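Long-range contacts in predicted flavin-nucleotide-binding protein from COG3576 family structurally related to pyridoxine 5'-phosphate oxidase (Lactobacillus delbrueckii subsp. bulgaricus, PDB 2HTD), which probably binds a flavin nucleotide and may act as an oxidoreductase related to pyridoxamine 5'-phosphate oxidase, although its substrate is not established: residues 67-72 / 128-133; 85-90 / 102-107; 106-111 / 132-137. All blocks are in the same frame, centred on the assembly; numbering follows the deposited sequence.

Overall arrangement
The three contacts lie on one antiparallel sheet and join four strands that are neighbours in the order 88-94, 99-110, 129-139, 67-72. Interaction 2 closes the hairpin of the first two, interaction 3 pairs 99-110 with 129-139, and interaction 1 adds 67-72. The centre of interaction 3 lies about 7 Å from the centre of each of the others, which are themselves about 12 Å apart. Along the chain, interaction 2 is nested inside the long loop closed by interaction 1, and interaction 3 shares residues with both. Leu133 touches Leu90, Val88 and Ala105, so the contacts share one hydrophobic core, as expected of a split-barrel flavoprotein relative.

Interaction 1: 67-72 / 128-133; sequences HLQYLE and AFVVNL
Strand 67-72 and residues 129-133 run antiparallel at 160°, their axes approaching to 4.5 Å. Leu68 pairs with Leu133, Tyr70 with Val131 and Glu72 with Phe129, each through two backbone hydrogen bonds; that from Glu72 N to Phe129 O is 2.7 Å long. Between them, Gln69 and Leu71 form non-hydrogen-bonded pairs with Asn132 and Val130.

On the face carrying Leu68, Tyr70 and Leu133, Val131 sets its CB over one face of the Tyr70 ring, 3.9 Å from the ring centroid, in a CH-pi contact offset toward the rim. The ring leans over its neighbour because CG of Tyr70 sits between the backbone N and the carbonyl carbon (chi1 71°). Leu133 CD1 comes to the ring's edge, 3.9 Å from Tyr70 CE1. The phenolic OH is buried near both methyls of Val131 and has no polar partner in the model.

The other face holds a polar pair. Gln69, extended with CG opposite the backbone N, runs alongside Asn132 and gives a nearly straight hydrogen bond from NE2 to Asn132 OD1, 2.8 Å. The acceptor lies in the Gln69 amide plane, although the two amides are turned 49° apart. Val130 CG1 packs 3.4 Å from Gln69 NE2, and Val119 of helix 114-120 covers both residues. Tyr115 of the same helix takes a hydrogen bond with Asn132 ND2. The arrangement is a regular antiparallel ladder, with one face packed into the hydrophobic core of a fold related to the split barrel of pyridoxamine 5'-phosphate oxidase.

Interaction 2: 85-90 / 102-107; sequences GSKVAL and RVLATA. With SO4 (sulfate ion), chain E.
The Arg102 guanidinium meets the sulfate at its edge, near the guanidinium plane: NH2 donates to sulfate O1 at 3.0 Å, with a weak second bond to O2, and Phe139 makes a cation-pi contact with the same group. Behind this group, Arg102 CG rests 3.4 Å from Leu90 O, at one end of a beta hairpin formed by strands 88-94 and 99-110. The chain sets out with CG of Arg102 trans to its own N (chi1 164°) and bends at chi3 to present NH2 to the anion. Backbone N atoms of Glu77 and Ala78 of the second subunit, with Gln53 NE2 of that subunit, also bind the sulfate, which probably comes from the crystallisation liquor; the site therefore spans the dimer interface.

Along the hairpin, Val88 pairs with Ala105 and Leu90 with Val103, each by two backbone hydrogen bonds, while Ala89 faces Leu104 in a non-hydrogen-bonded pair. Val103 CG2 meets Leu90 CB at 3.9 Å, and Val88 CG2 approaches Ala107 CB on the same face, where Leu133 and Leu43 add to the core.

On the face of Ala89, Leu104 CD1 leans to within 3.7 Å of Val88 O and also meets Lys87 CB. The extended Lys87 chain carries NZ to a hydrogen bond with Asn51 OD1 of the second subunit, whose Pro52 packs on Lys87, Ala89 and Leu104. Where direct pairing ends, a water carries the connection onward, donating to Ser86 O at 2.6 Å and accepting from Ala107 N at 2.9 Å.

Interaction 3: 106-111 / 132-137; sequences TAEVHE and NLNIEE
Strand residues 106-110 and 132-137 run antiparallel, with Thr106 facing Asn134 and Glu108 facing Asn132 in hydrogen-bonded pairs on either side of the non-hydrogen-bonded pair Ala107 and Leu133. Asn134 N reaches Thr106 O at 2.8 Å, and Glu108 N reaches Asn132 O at the same length.

Glu108 runs extended, its CG swung away from the backbone N (chi1 160°), which brings OE2 out beside Asn132, 3.7 Å from Asn132 CB, and within reach of His110. The carboxylate and amide planes are 26° apart, but the Asn132 amide oxygen is already taken by Gln69. Glu108 OE2 accepts a hydrogen bond of 2.7 Å from His110 NE2. It is met on its anti side, 32° out of the carboxylate plane, whereas OE2 lies in the plane of the imidazole. Asp113 binds His110 ND1, so both ring nitrogens are held. An alanine in place of Glu108 is likely to leave His110 NE2 without its acceptor and the imidazole less firmly fixed in rotation.

At the other end, Thr106 and Asn134 cross at about a right angle, bridged by a water 3.0 Å from both Thr106 OG1 and Asn134 ND2. Beyond them, Glu136 and Glu137 both face Leu104 in a classic beta bulge. On the opposite face, Leu133 CD2 packs against Ala107 CB at 4.0 Å. With carboxylates at both His110 nitrogens, the ring would probably be drawn toward its protonated form, making a small charged network on the face of the sheet that carries Glu108 and His110.

Interaction 1: 67-72 / 128-133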
ATOM      1  N   HIS B  67       2.368 -18.719   2.407  1.00 14.11           N
ATOM      2  CA  HIS B  67       0.924 -18.458   2.295  1.00 14.90           C
ATOM      3  C   HIS B  67       0.351 -17.617   3.408  1.00 15.30           C
ATOM      4  O   HIS B  67       0.567 -17.875   4.580  1.00 12.77           O
ATOM      5  CB  HIS B  67       0.132 -19.769   2.240  1.00 13.65           C
ATOM      6  CG  HIS B  67       0.511 -20.642   1.097  1.00 17.43           C
ATOM      7  ND1 HIS B  67       1.572 -21.506   1.165  1.00 17.89           N
ATOM      8  CD2 HIS B  67       0.032 -20.725  -0.165  1.00 18.42           C
ATOM      9  CE1 HIS B  67       1.700 -22.137   0.012  1.00 22.06           C
ATOM     10  NE2 HIS B  67       0.786 -21.667  -0.818  1.00 16.70           N
ATOM     11  N   LEU B  68      -0.437 -16.613   3.024  1.00 11.73           N
ATOM     12  CA  LEU B  68      -1.148 -15.761   3.929  1.00 14.43           C
ATOM     13  C   LEU B  68      -2.632 -15.902   3.706  1.00 10.84           C
ATOM     14  O   LEU B  68      -3.057 -16.498   2.733  1.00 12.55           O
ATOM     15  CB  LEU B  68      -0.760 -14.297   3.716  1.00 14.71           C
ATOM     16  CG  LEU B  68       0.761 -14.036   3.745  1.00 16.01           C
ATOM     17  CD1 LEU B  68       1.070 -12.677   3.129  1.00 23.15           C
ATOM     18  CD2 LEU B  68       1.286 -14.123   5.136  1.00 23.79           C
ATOM     19  N   GLN B  69      -3.414 -15.344   4.616  1.00 12.89           N
ATOM     20  CA  GLN B  69      -4.860 -15.400   4.517  1.00 12.74           C
ATOM     21  C   GLN B  69      -5.496 -14.201   5.187  1.00 14.12           C
ATOM     22  O   GLN B  69      -5.016 -13.759   6.233  1.00 12.58           O
ATOM     23  CB  GLN B  69      -5.348 -16.702   5.172  1.00 11.59           C
ATOM     24  CG  GLN B  69      -6.856 -16.895   5.129  1.00 13.80           C
ATOM     25  CD  GLN B  69      -7.264 -18.165   5.802  1.00 13.55           C
ATOM     26  OE1 GLN B  69      -7.425 -18.216   7.022  1.00 14.63           O
ATOM     27  NE2 GLN B  69      -7.445 -19.219   5.014  1.00 12.87           N
ATOM     28  N   TYR B  70      -6.591 -13.679   4.636  1.00 11.15           N
ATOM     29  CA  TYR B  70      -7.355 -12.657   5.303  1.00 12.96           C
ATOM     30  C   TYR B  70      -8.835 -12.792   4.993  1.00 13.94           C
ATOM     31  O   TYR B  70      -9.218 -13.554   4.101  1.00 13.68           O
ATOM     32  CB  TYR B  70      -6.853 -11.262   4.934  1.00 14.64           C
ATOM     33  CG  TYR B  70      -7.149 -10.799   3.514  1.00 15.27           C
ATOM     34  CD1 TYR B  70      -6.286 -11.106   2.496  1.00 19.68           C
ATOM     35  CD2 TYR B  70      -8.255 -10.019   3.233  1.00 16.92           C
ATOM     36  CE1 TYR B  70      -6.527 -10.685   1.218  1.00 18.29           C
ATOM     37  CE2 TYR B  70      -8.524  -9.591   1.941  1.00 17.78           C
ATOM     38  CZ  TYR B  70      -7.654  -9.921   0.947  1.00 20.00           C
ATOM     39  OH  TYR B  70      -7.839  -9.503  -0.356  1.00 25.15           O
ATOM     40  N   LEU B  71      -9.661 -12.073   5.751  1.00 13.41           N
ATOM     41  CA  LEU B  71     -11.081 -12.048   5.529  1.00 14.33           C
ATOM     42  C   LEU B  71     -11.444 -10.831   4.728  1.00 17.07           C
ATOM     43  O   LEU B  71     -11.005  -9.718   5.018  1.00 18.08           O
ATOM     44  CB  LEU B  71     -11.829 -12.028   6.863  1.00 13.68           C
ATOM     45  CG  LEU B  71     -11.440 -13.138   7.830  1.00 13.62           C
ATOM     46  CD1 LEU B  71     -12.242 -13.054   9.147  1.00 14.15           C
ATOM     47  CD2 LEU B  71     -11.562 -14.550   7.208  1.00 17.82           C
ATOM     48  N   GLU B  72     -12.261 -11.047   3.697  1.00 16.31           N
ATOM     49  CA  GLU B  72     -12.790  -9.957   2.924  1.00 16.56           C
ATOM     50  C   GLU B  72     -14.215  -9.707   3.384  1.00 16.43           C
ATOM     51  O   GLU B  72     -15.133 -10.472   3.067  1.00 15.09           O
ATOM     52  CB  GLU B  72     -12.728 -10.270   1.434  1.00 16.16           C
ATOM     53  CG  GLU B  72     -13.232  -9.137   0.558  1.00 20.21           C
ATOM     54  CD  GLU B  72     -12.490  -7.822   0.795  1.00 23.40           C
ATOM     55  OE1 GLU B  72     -11.237  -7.828   0.720  1.00 24.28           O
ATOM     56  OE2 GLU B  72     -13.140  -6.786   1.058  1.00 26.79           O
ATOM     57  N   ALA B 128     -18.249 -13.274   5.399  1.00 12.30           N
ATOM     58  CA  ALA B 128     -17.051 -12.769   4.746  1.00 13.91           C
ATOM     59  C   ALA B 128     -16.580 -13.773   3.690  1.00 14.82           C
ATOM     60  O   ALA B 128     -16.924 -14.973   3.737  1.00 16.09           O
ATOM     61  CB  ALA B 128     -15.960 -12.551   5.777  1.00 13.19           C
ATOM     62  N   PHE B 129     -15.762 -13.304   2.749  1.00 13.62           N
ATOM     63  CA  PHE B 129     -14.988 -14.206   1.900  1.00 11.87           C
ATOM     64  C   PHE B 129     -13.603 -14.428   2.471  1.00 14.85           C
ATOM     65  O   PHE B 129     -13.036 -13.538   3.133  1.00 18.80           O
ATOM     66  CB  PHE B 129     -14.857 -13.688   0.479  1.00 14.19           C
ATOM     67  CG  PHE B 129     -16.158 -13.377  -0.184  1.00 16.46           C
ATOM     68  CD1 PHE B 129     -17.321 -14.072   0.127  1.00 16.86           C
ATOM     69  CD2 PHE B 129     -16.218 -12.401  -1.162  1.00 20.71           C
ATOM     70  CE1 PHE B 129     -18.510 -13.769  -0.501  1.00 18.63           C
ATOM     71  CE2 PHE B 129     -17.411 -12.111  -1.798  1.00 18.95           C
ATOM     72  CZ  PHE B 129     -18.553 -12.789  -1.469  1.00 18.81           C
ATOM     73  N   VAL B 130     -13.064 -15.622   2.248  1.00 13.79           N
ATOM     74  CA  VAL B 130     -11.736 -15.975   2.719  1.00 13.63           C
ATOM     75  C   VAL B 130     -10.808 -15.876   1.539  1.00 14.49           C
ATOM     76  O   VAL B 130     -11.021 -16.514   0.519  1.00 15.15           O
ATOM     77  CB  VAL B 130     -11.728 -17.401   3.284  1.00 12.29           C
ATOM     78  CG1 VAL B 130     -10.276 -17.895   3.671  1.00 17.46           C
ATOM     79  CG2 VAL B 130     -12.697 -17.502   4.452  1.00 13.76           C
ATOM     80  N   VAL B 131      -9.819 -15.004   1.655  1.00 16.08           N
ATOM     81  CA  VAL B 131      -8.847 -14.850   0.593  1.00 13.82           C
ATOM     82  C   VAL B 131      -7.523 -15.434   1.046  1.00 13.15           C
ATOM     83  O   VAL B 131      -6.961 -14.988   2.015  1.00 14.12           O
ATOM     84  CB  VAL B 131      -8.643 -13.411   0.209  1.00 15.25           C
ATOM     85  CG1 VAL B 131      -7.657 -13.336  -1.000  1.00 13.13           C
ATOM     86  CG2 VAL B 131      -9.978 -12.733  -0.069  1.00 14.30           C
ATOM     87  N   ASN B 132      -7.048 -16.440   0.328  1.00 13.72           N
ATOM     88  CA  ASN B 132      -5.723 -16.997   0.542  1.00 13.91           C
ATOM     89  C   ASN B 132      -4.766 -16.348  -0.448  1.00 14.36           C
ATOM     90  O   ASN B 132      -5.124 -16.088  -1.582  1.00 15.54           O
ATOM     91  CB  ASN B 132      -5.729 -18.505   0.340  1.00 15.85           C
ATOM     92  CG  ASN B 132      -6.289 -19.270   1.553  1.00 16.37           C
ATOM     93  OD1 ASN B 132      -7.131 -18.791   2.252  1.00 18.70           O
ATOM     94  ND2 ASN B 132      -5.827 -20.475   1.752  1.00 14.46           N
ATOM     95  N   LEU B 133      -3.521 -16.157  -0.027  1.00 15.34           N
ATOM     96  CA  LEU B 133      -2.543 -15.441  -0.833  1.00 13.57           C
ATOM     97  C   LEU B 133      -1.332 -16.330  -0.943  1.00 13.70           C
ATOM     98  O   LEU B 133      -0.741 -16.693   0.073  1.00 15.94           O
ATOM     99  CB  LEU B 133      -2.209 -14.113  -0.177  1.00 16.60           C
ATOM    100  CG  LEU B 133      -3.312 -13.062  -0.117  1.00 18.66           C
ATOM    101  CD1 LEU B 133      -2.883 -11.920   0.777  1.00 20.30           C
ATOM    102  CD2 LEU B 133      -3.602 -12.582  -1.497  1.00 14.66           C
TER

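Interaction 2: 85-90 / 102-107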
ATOM      1  N   GLY B  85      -8.808 -10.365 -11.498  1.00 15.24           N
ATOM      2  CA  GLY B  85      -7.521 -11.008 -11.784  1.00 14.50           C
ATOM      3  C   GLY B  85      -6.275 -10.337 -11.258  1.00 16.38           C
ATOM      4  O   GLY B  85      -5.147 -10.815 -11.505  1.00 14.45           O
ATOM      5  N   SER B  86      -6.444  -9.247 -10.525  1.00 13.47           N
ATOM      6  CA  SER B  86      -5.273  -8.561  -9.982  1.00 11.93           C
ATOM      7  C   SER B  86      -4.405  -9.458  -9.108  1.00 12.80           C
ATOM      8  O   SER B  86      -4.913 -10.208  -8.265  1.00 14.23           O
ATOM      9  CB  SER B  86      -5.672  -7.370  -9.122  1.00 12.55           C
ATOM     10  OG  SER B  86      -4.539  -6.615  -8.768  1.00 14.37           O
ATOM     11  N   LYS B  87      -3.085  -9.297  -9.224  1.00 13.45           N
ATOM     12  CA  LYS B  87      -2.188  -9.754  -8.172  1.00 13.26           C
ATOM     13  C   LYS B  87      -2.243  -8.788  -6.980  1.00 13.95           C
ATOM     14  O   LYS B  87      -2.882  -7.748  -7.056  1.00 14.36           O
ATOM     15  CB  LYS B  87      -0.743  -9.909  -8.683  1.00 14.58           C
ATOM     16  CG  LYS B  87      -0.503 -11.044  -9.686  1.00 20.32           C
ATOM     17  CD  LYS B  87       1.041 -11.246  -9.892  1.00 20.42           C
ATOM     18  CE  LYS B  87       1.384 -12.023 -11.152  1.00 24.85           C
ATOM     19  NZ  LYS B  87       2.792 -11.745 -11.664  1.00 31.22           N
ATOM     20  N   VAL B  88      -1.660  -9.212  -5.857  1.00 14.24           N
ATOM     21  CA  VAL B  88      -1.798  -8.516  -4.605  1.00 12.26           C
ATOM     22  C   VAL B  88      -0.393  -8.306  -4.054  1.00 11.70           C
ATOM     23  O   VAL B  88       0.436  -9.231  -4.049  1.00 15.92           O
ATOM     24  CB  VAL B  88      -2.639  -9.288  -3.557  1.00 14.89           C
ATOM     25  CG1 VAL B  88      -2.850  -8.443  -2.287  1.00 18.80           C
ATOM     26  CG2 VAL B  88      -3.990  -9.711  -4.159  1.00 15.29           C
ATOM     27  N   ALA B  89      -0.124  -7.078  -3.639  1.00 14.31           N
ATOM     28  CA  ALA B  89       1.097  -6.770  -2.884  1.00 11.47           C
ATOM     29  C   ALA B  89       0.697  -6.487  -1.433  1.00 13.79           C
ATOM     30  O   ALA B  89      -0.318  -5.830  -1.161  1.00 14.48           O
ATOM     31  CB  ALA B  89       1.827  -5.553  -3.462  1.00 13.28           C
ATOM     32  N   LEU B  90       1.513  -6.975  -0.510  1.00 13.53           N
ATOM     33  CA  LEU B  90       1.304  -6.719   0.915  0.50 14.94           C
ATOM     34  C   LEU B  90       2.586  -6.240   1.542  1.00 14.33           C
ATOM     35  O   LEU B  90       3.664  -6.744   1.221  1.00 18.04           O
ATOM     36  CB  LEU B  90       0.877  -7.977   1.658  0.50 14.74           C
ATOM     37  CG  LEU B  90      -0.234  -8.824   1.080  0.50 18.12           C
ATOM     38  CD1 LEU B  90      -0.903  -9.656   2.173  0.50 25.57           C
ATOM     39  CD2 LEU B  90      -1.233  -7.992   0.438  0.50 12.99           C
ATOM     40  N   ARG B 102       7.788  -6.990   2.200  1.00  9.83           N
ATOM     41  CA  ARG B 102       6.708  -6.890   1.237  1.00  8.99           C
ATOM     42  C   ARG B 102       6.636  -8.171   0.499  1.00 10.25           C
ATOM     43  O   ARG B 102       7.664  -8.845   0.323  1.00  8.41           O
ATOM     44  CB  ARG B 102       6.964  -5.741   0.243  1.00  9.83           C
ATOM     45  CG  ARG B 102       6.116  -5.800  -1.001  1.00 14.58           C
ATOM     46  CD  ARG B 102       6.019  -4.429  -1.659  1.00 16.63           C
ATOM     47  NE  ARG B 102       7.337  -3.826  -1.889  1.00 20.74           N
ATOM     48  CZ  ARG B 102       8.107  -4.075  -2.949  1.00 20.52           C
ATOM     49  NH1 ARG B 102       7.728  -4.930  -3.918  1.00 26.18           N
ATOM     50  NH2 ARG B 102       9.275  -3.478  -3.054  1.00 18.57           N
ATOM     51  N   VAL B 103       5.442  -8.562   0.085  1.00  9.41           N
ATOM     52  CA  VAL B 103       5.310  -9.694  -0.793  1.00  9.73           C
ATOM     53  C   VAL B 103       4.502  -9.334  -2.011  1.00  8.77           C
ATOM     54  O   VAL B 103       3.751  -8.391  -2.013  1.00 10.98           O
ATOM     55  CB  VAL B 103       4.690 -10.934  -0.110  1.00 12.48           C
ATOM     56  CG1 VAL B 103       5.525 -11.352   1.105  1.00 12.68           C
ATOM     57  CG2 VAL B 103       3.252 -10.719   0.246  1.00 11.64           C
ATOM     58  N   LEU B 104       4.715 -10.104  -3.065  1.00  9.01           N
ATOM     59  CA  LEU B 104       3.834 -10.139  -4.236  1.00 10.50           C
ATOM     60  C   LEU B 104       3.198 -11.525  -4.188  1.00 10.54           C
ATOM     61  O   LEU B 104       3.899 -12.531  -4.026  1.00 11.05           O
ATOM     62  CB  LEU B 104       4.623  -9.946  -5.557  1.00  7.90           C
ATOM     63  CG  LEU B 104       3.810  -9.970  -6.847  1.00 11.78           C
ATOM     64  CD1 LEU B 104       2.801  -8.814  -6.877  1.00  9.42           C
ATOM     65  CD2 LEU B 104       4.741  -9.900  -8.053  1.00 14.81           C
ATOM     66  N   ALA B 105       1.870 -11.566  -4.332  1.00 10.24           N
ATOM     67  CA  ALA B 105       1.112 -12.812  -4.193  1.00  9.82           C
ATOM     68  C   ALA B 105       0.005 -12.899  -5.233  1.00 10.19           C
ATOM     69  O   ALA B 105      -0.472 -11.889  -5.770  1.00  9.81           O
ATOM     70  CB  ALA B 105       0.504 -12.905  -2.806  1.00 10.21           C
ATOM     71  N   THR B 106      -0.412 -14.129  -5.502  1.00  8.89           N
ATOM     72  CA  THR B 106      -1.627 -14.375  -6.251  1.00  9.09           C
ATOM     73  C   THR B 106      -2.713 -14.757  -5.260  1.00 10.83           C
ATOM     74  O   THR B 106      -2.422 -15.371  -4.258  1.00 12.99           O
ATOM     75  CB  THR B 106      -1.410 -15.503  -7.284  1.00 11.11           C
ATOM     76  OG1 THR B 106      -1.047 -16.677  -6.595  1.00 20.39           O
ATOM     77  CG2 THR B 106      -0.312 -15.158  -8.257  1.00 11.25           C
ATOM     78  N   ALA B 107      -3.955 -14.373  -5.547  1.00  9.86           N
ATOM     79  CA  ALA B 107      -5.073 -14.556  -4.654  1.00  8.70           C
ATOM     80  C   ALA B 107      -5.902 -15.751  -5.056  1.00 11.49           C
ATOM     81  O   ALA B 107      -6.076 -16.021  -6.244  1.00  9.48           O
ATOM     82  CB  ALA B 107      -5.960 -13.332  -4.678  1.00  9.13           C
TER
HETATM   83  S   SO4 E 124      10.289  -0.034  -2.005  1.00 32.88           S
HETATM   84  O1  SO4 E 124       9.102  -0.833  -1.639  1.00 38.52           O
HETATM   85  O2  SO4 E 124      11.163  -0.883  -2.828  1.00 40.12           O
HETATM   86  O3  SO4 E 124       9.884   1.240  -2.689  1.00 26.29           O
HETATM   87  O4  SO4 E 124      11.070   0.353  -0.832  1.00 34.58           O
HETATM   88  O   HOH W   1      -4.311 -12.703  -7.938  1.00 23.40           O

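Interaction 3: 106-111 / 132-137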
ATOM      1  N   THR B 106      -0.412 -14.129  -5.502  1.00  8.89           N
ATOM      2  CA  THR B 106      -1.627 -14.375  -6.251  1.00  9.09           C
ATOM      3  C   THR B 106      -2.713 -14.757  -5.260  1.00 10.83           C
ATOM      4  O   THR B 106      -2.422 -15.371  -4.258  1.00 12.99           O
ATOM      5  CB  THR B 106      -1.410 -15.503  -7.284  1.00 11.11           C
ATOM      6  OG1 THR B 106      -1.047 -16.677  -6.595  1.00 20.39           O
ATOM      7  CG2 THR B 106      -0.312 -15.158  -8.257  1.00 11.25           C
ATOM      8  N   ALA B 107      -3.955 -14.373  -5.547  1.00  9.86           N
ATOM      9  CA  ALA B 107      -5.073 -14.556  -4.654  1.00  8.70           C
ATOM     10  C   ALA B 107      -5.902 -15.751  -5.056  1.00 11.49           C
ATOM     11  O   ALA B 107      -6.076 -16.021  -6.244  1.00  9.48           O
ATOM     12  CB  ALA B 107      -5.960 -13.332  -4.678  1.00  9.13           C
ATOM     13  N   GLU B 108      -6.394 -16.467  -4.052  1.00 11.05           N
ATOM     14  CA  GLU B 108      -7.295 -17.619  -4.223  1.00 14.85           C
ATOM     15  C   GLU B 108      -8.479 -17.300  -3.327  1.00 10.71           C
ATOM     16  O   GLU B 108      -8.349 -17.270  -2.103  1.00 10.62           O
ATOM     17  CB  GLU B 108      -6.542 -18.895  -3.810  1.00 16.78           C
ATOM     18  CG  GLU B 108      -7.356 -20.145  -3.444  1.00 24.54           C
ATOM     19  CD  GLU B 108      -6.495 -21.253  -2.772  1.00 22.62           C
ATOM     20  OE1 GLU B 108      -5.667 -21.839  -3.499  1.00 33.43           O
ATOM     21  OE2 GLU B 108      -6.653 -21.552  -1.546  1.00 18.48           O
ATOM     22  N   VAL B 109      -9.627 -16.991  -3.920  1.00 11.47           N
ATOM     23  CA  VAL B 109     -10.756 -16.534  -3.133  1.00 11.72           C
ATOM     24  C   VAL B 109     -11.769 -17.646  -2.899  1.00 11.23           C
ATOM     25  O   VAL B 109     -12.162 -18.332  -3.844  1.00 11.26           O
ATOM     26  CB  VAL B 109     -11.479 -15.366  -3.824  1.00 13.03           C
ATOM     27  CG1 VAL B 109     -12.680 -14.905  -3.008  1.00 16.66           C
ATOM     28  CG2 VAL B 109     -10.512 -14.202  -4.085  1.00 15.09           C
ATOM     29  N   HIS B 110     -12.213 -17.787  -1.654  1.00  9.08           N
ATOM     30  CA  HIS B 110     -13.149 -18.819  -1.262  1.00 10.10           C
ATOM     31  C   HIS B 110     -14.345 -18.133  -0.705  1.00 12.26           C
ATOM     32  O   HIS B 110     -14.259 -17.518   0.345  1.00 13.04           O
ATOM     33  CB  HIS B 110     -12.532 -19.672  -0.195  1.00  8.61           C
ATOM     34  CG  HIS B 110     -11.310 -20.395  -0.640  1.00 13.39           C
ATOM     35  ND1 HIS B 110     -11.361 -21.668  -1.157  1.00 15.47           N
ATOM     36  CD2 HIS B 110     -10.008 -20.047  -0.614  1.00 13.10           C
ATOM     37  CE1 HIS B 110     -10.140 -22.068  -1.450  1.00 15.06           C
ATOM     38  NE2 HIS B 110      -9.301 -21.104  -1.125  1.00 10.25           N
ATOM     39  N   GLU B 111     -15.463 -18.195  -1.418  1.00 14.06           N
ATOM     40  CA  GLU B 111     -16.645 -17.413  -1.036  1.00 18.14           C
ATOM     41  C   GLU B 111     -17.542 -18.198  -0.085  1.00 18.08           C
ATOM     42  O   GLU B 111     -17.764 -17.774   1.061  1.00 20.84           O
ATOM     43  CB  GLU B 111     -17.392 -16.906  -2.278  1.00 17.61           C
ATOM     44  CG  GLU B 111     -16.539 -15.886  -3.080  1.00 23.07           C
ATOM     45  CD  GLU B 111     -17.305 -15.128  -4.167  1.00 26.04           C
ATOM     46  OE1 GLU B 111     -18.531 -15.358  -4.317  1.00 25.52           O
ATOM     47  OE2 GLU B 111     -16.660 -14.303  -4.869  1.00 34.12           O
ATOM     48  N   ASN B 132      -7.048 -16.440   0.328  1.00 13.72           N
ATOM     49  CA  ASN B 132      -5.723 -16.997   0.542  1.00 13.91           C
ATOM     50  C   ASN B 132      -4.766 -16.348  -0.448  1.00 14.36           C
ATOM     51  O   ASN B 132      -5.124 -16.088  -1.582  1.00 15.54           O
ATOM     52  CB  ASN B 132      -5.729 -18.505   0.340  1.00 15.85           C
ATOM     53  CG  ASN B 132      -6.289 -19.270   1.553  1.00 16.37           C
ATOM     54  OD1 ASN B 132      -7.131 -18.791   2.252  1.00 18.70           O
ATOM     55  ND2 ASN B 132      -5.827 -20.475   1.752  1.00 14.46           N
ATOM     56  N   LEU B 133      -3.521 -16.157  -0.027  1.00 15.34           N
ATOM     57  CA  LEU B 133      -2.543 -15.441  -0.833  1.00 13.57           C
ATOM     58  C   LEU B 133      -1.332 -16.330  -0.943  1.00 13.70           C
ATOM     59  O   LEU B 133      -0.741 -16.693   0.073  1.00 15.94           O
ATOM     60  CB  LEU B 133      -2.209 -14.113  -0.177  1.00 16.60           C
ATOM     61  CG  LEU B 133      -3.312 -13.062  -0.117  1.00 18.66           C
ATOM     62  CD1 LEU B 133      -2.883 -11.920   0.777  1.00 20.30           C
ATOM     63  CD2 LEU B 133      -3.602 -12.582  -1.497  1.00 14.66           C
ATOM     64  N   ASN B 134      -0.966 -16.651  -2.170  1.00 12.49           N
ATOM     65  CA  ASN B 134       0.156 -17.503  -2.477  1.00 15.27           C
ATOM     66  C   ASN B 134       1.318 -16.612  -2.835  1.00 12.42           C
ATOM     67  O   ASN B 134       1.330 -15.941  -3.870  1.00 12.05           O
ATOM     68  CB  ASN B 134      -0.141 -18.442  -3.649  1.00 16.59           C
ATOM     69  CG  ASN B 134      -1.498 -19.136  -3.538  1.00 23.45           C
ATOM     70  OD1 ASN B 134      -1.961 -19.467  -2.444  1.00 32.47           O
ATOM     71  ND2 ASN B 134      -2.153 -19.330  -4.679  1.00 28.53           N
ATOM     72  N   ILE B 135       2.301 -16.590  -1.949  1.00 15.43           N
ATOM     73  CA  ILE B 135       3.435 -15.740  -2.128  1.00 14.17           C
ATOM     74  C   ILE B 135       4.248 -16.182  -3.329  1.00 13.59           C
ATOM     75  O   ILE B 135       4.611 -17.370  -3.468  1.00 15.42           O
ATOM     76  CB  ILE B 135       4.323 -15.736  -0.855  1.00 12.23           C
ATOM     77  CG1 ILE B 135       3.525 -15.106   0.299  1.00 16.32           C
ATOM     78  CG2 ILE B 135       5.602 -14.948  -1.125  1.00 12.70           C
ATOM     79  CD1 ILE B 135       4.197 -15.164   1.644  1.00 14.85           C
ATOM     80  N   GLU B 136       4.501 -15.238  -4.219  1.00 13.54           N
ATOM     81  CA  GLU B 136       5.355 -15.443  -5.382  1.00 15.30           C
ATOM     82  C   GLU B 136       6.762 -14.920  -5.165  1.00 14.71           C
ATOM     83  O   GLU B 136       7.734 -15.508  -5.645  1.00 12.94           O
ATOM     84  CB  GLU B 136       4.783 -14.706  -6.594  1.00 16.02           C
ATOM     85  CG  GLU B 136       3.515 -15.261  -7.133  1.00 24.38           C
ATOM     86  CD  GLU B 136       3.154 -14.620  -8.484  1.00 24.88           C
ATOM     87  OE1 GLU B 136       3.593 -13.468  -8.750  1.00 36.49           O
ATOM     88  OE2 GLU B 136       2.472 -15.291  -9.285  1.00 42.20           O
ATOM     89  N   GLU B 137       6.866 -13.775  -4.498  1.00 13.37           N
ATOM     90  CA  GLU B 137       8.148 -13.160  -4.251  1.00 14.55           C
ATOM     91  C   GLU B 137       8.098 -12.386  -2.949  1.00 13.56           C
ATOM     92  O   GLU B 137       7.076 -11.818  -2.604  1.00 14.80           O
ATOM     93  CB  GLU B 137       8.467 -12.185  -5.393  1.00 17.28           C
ATOM     94  CG  GLU B 137       9.902 -11.735  -5.427  1.00 22.44           C
ATOM     95  CD  GLU B 137      10.881 -12.909  -5.479  1.00 28.41           C
ATOM     96  OE1 GLU B 137      10.769 -13.746  -6.417  1.00 22.47           O
ATOM     97  OE2 GLU B 137      11.717 -13.002  -4.549  1.00 28.73           O
TER
HETATM   98  O   HOH W   2      -1.277 -19.502  -7.590  1.00 59.48           O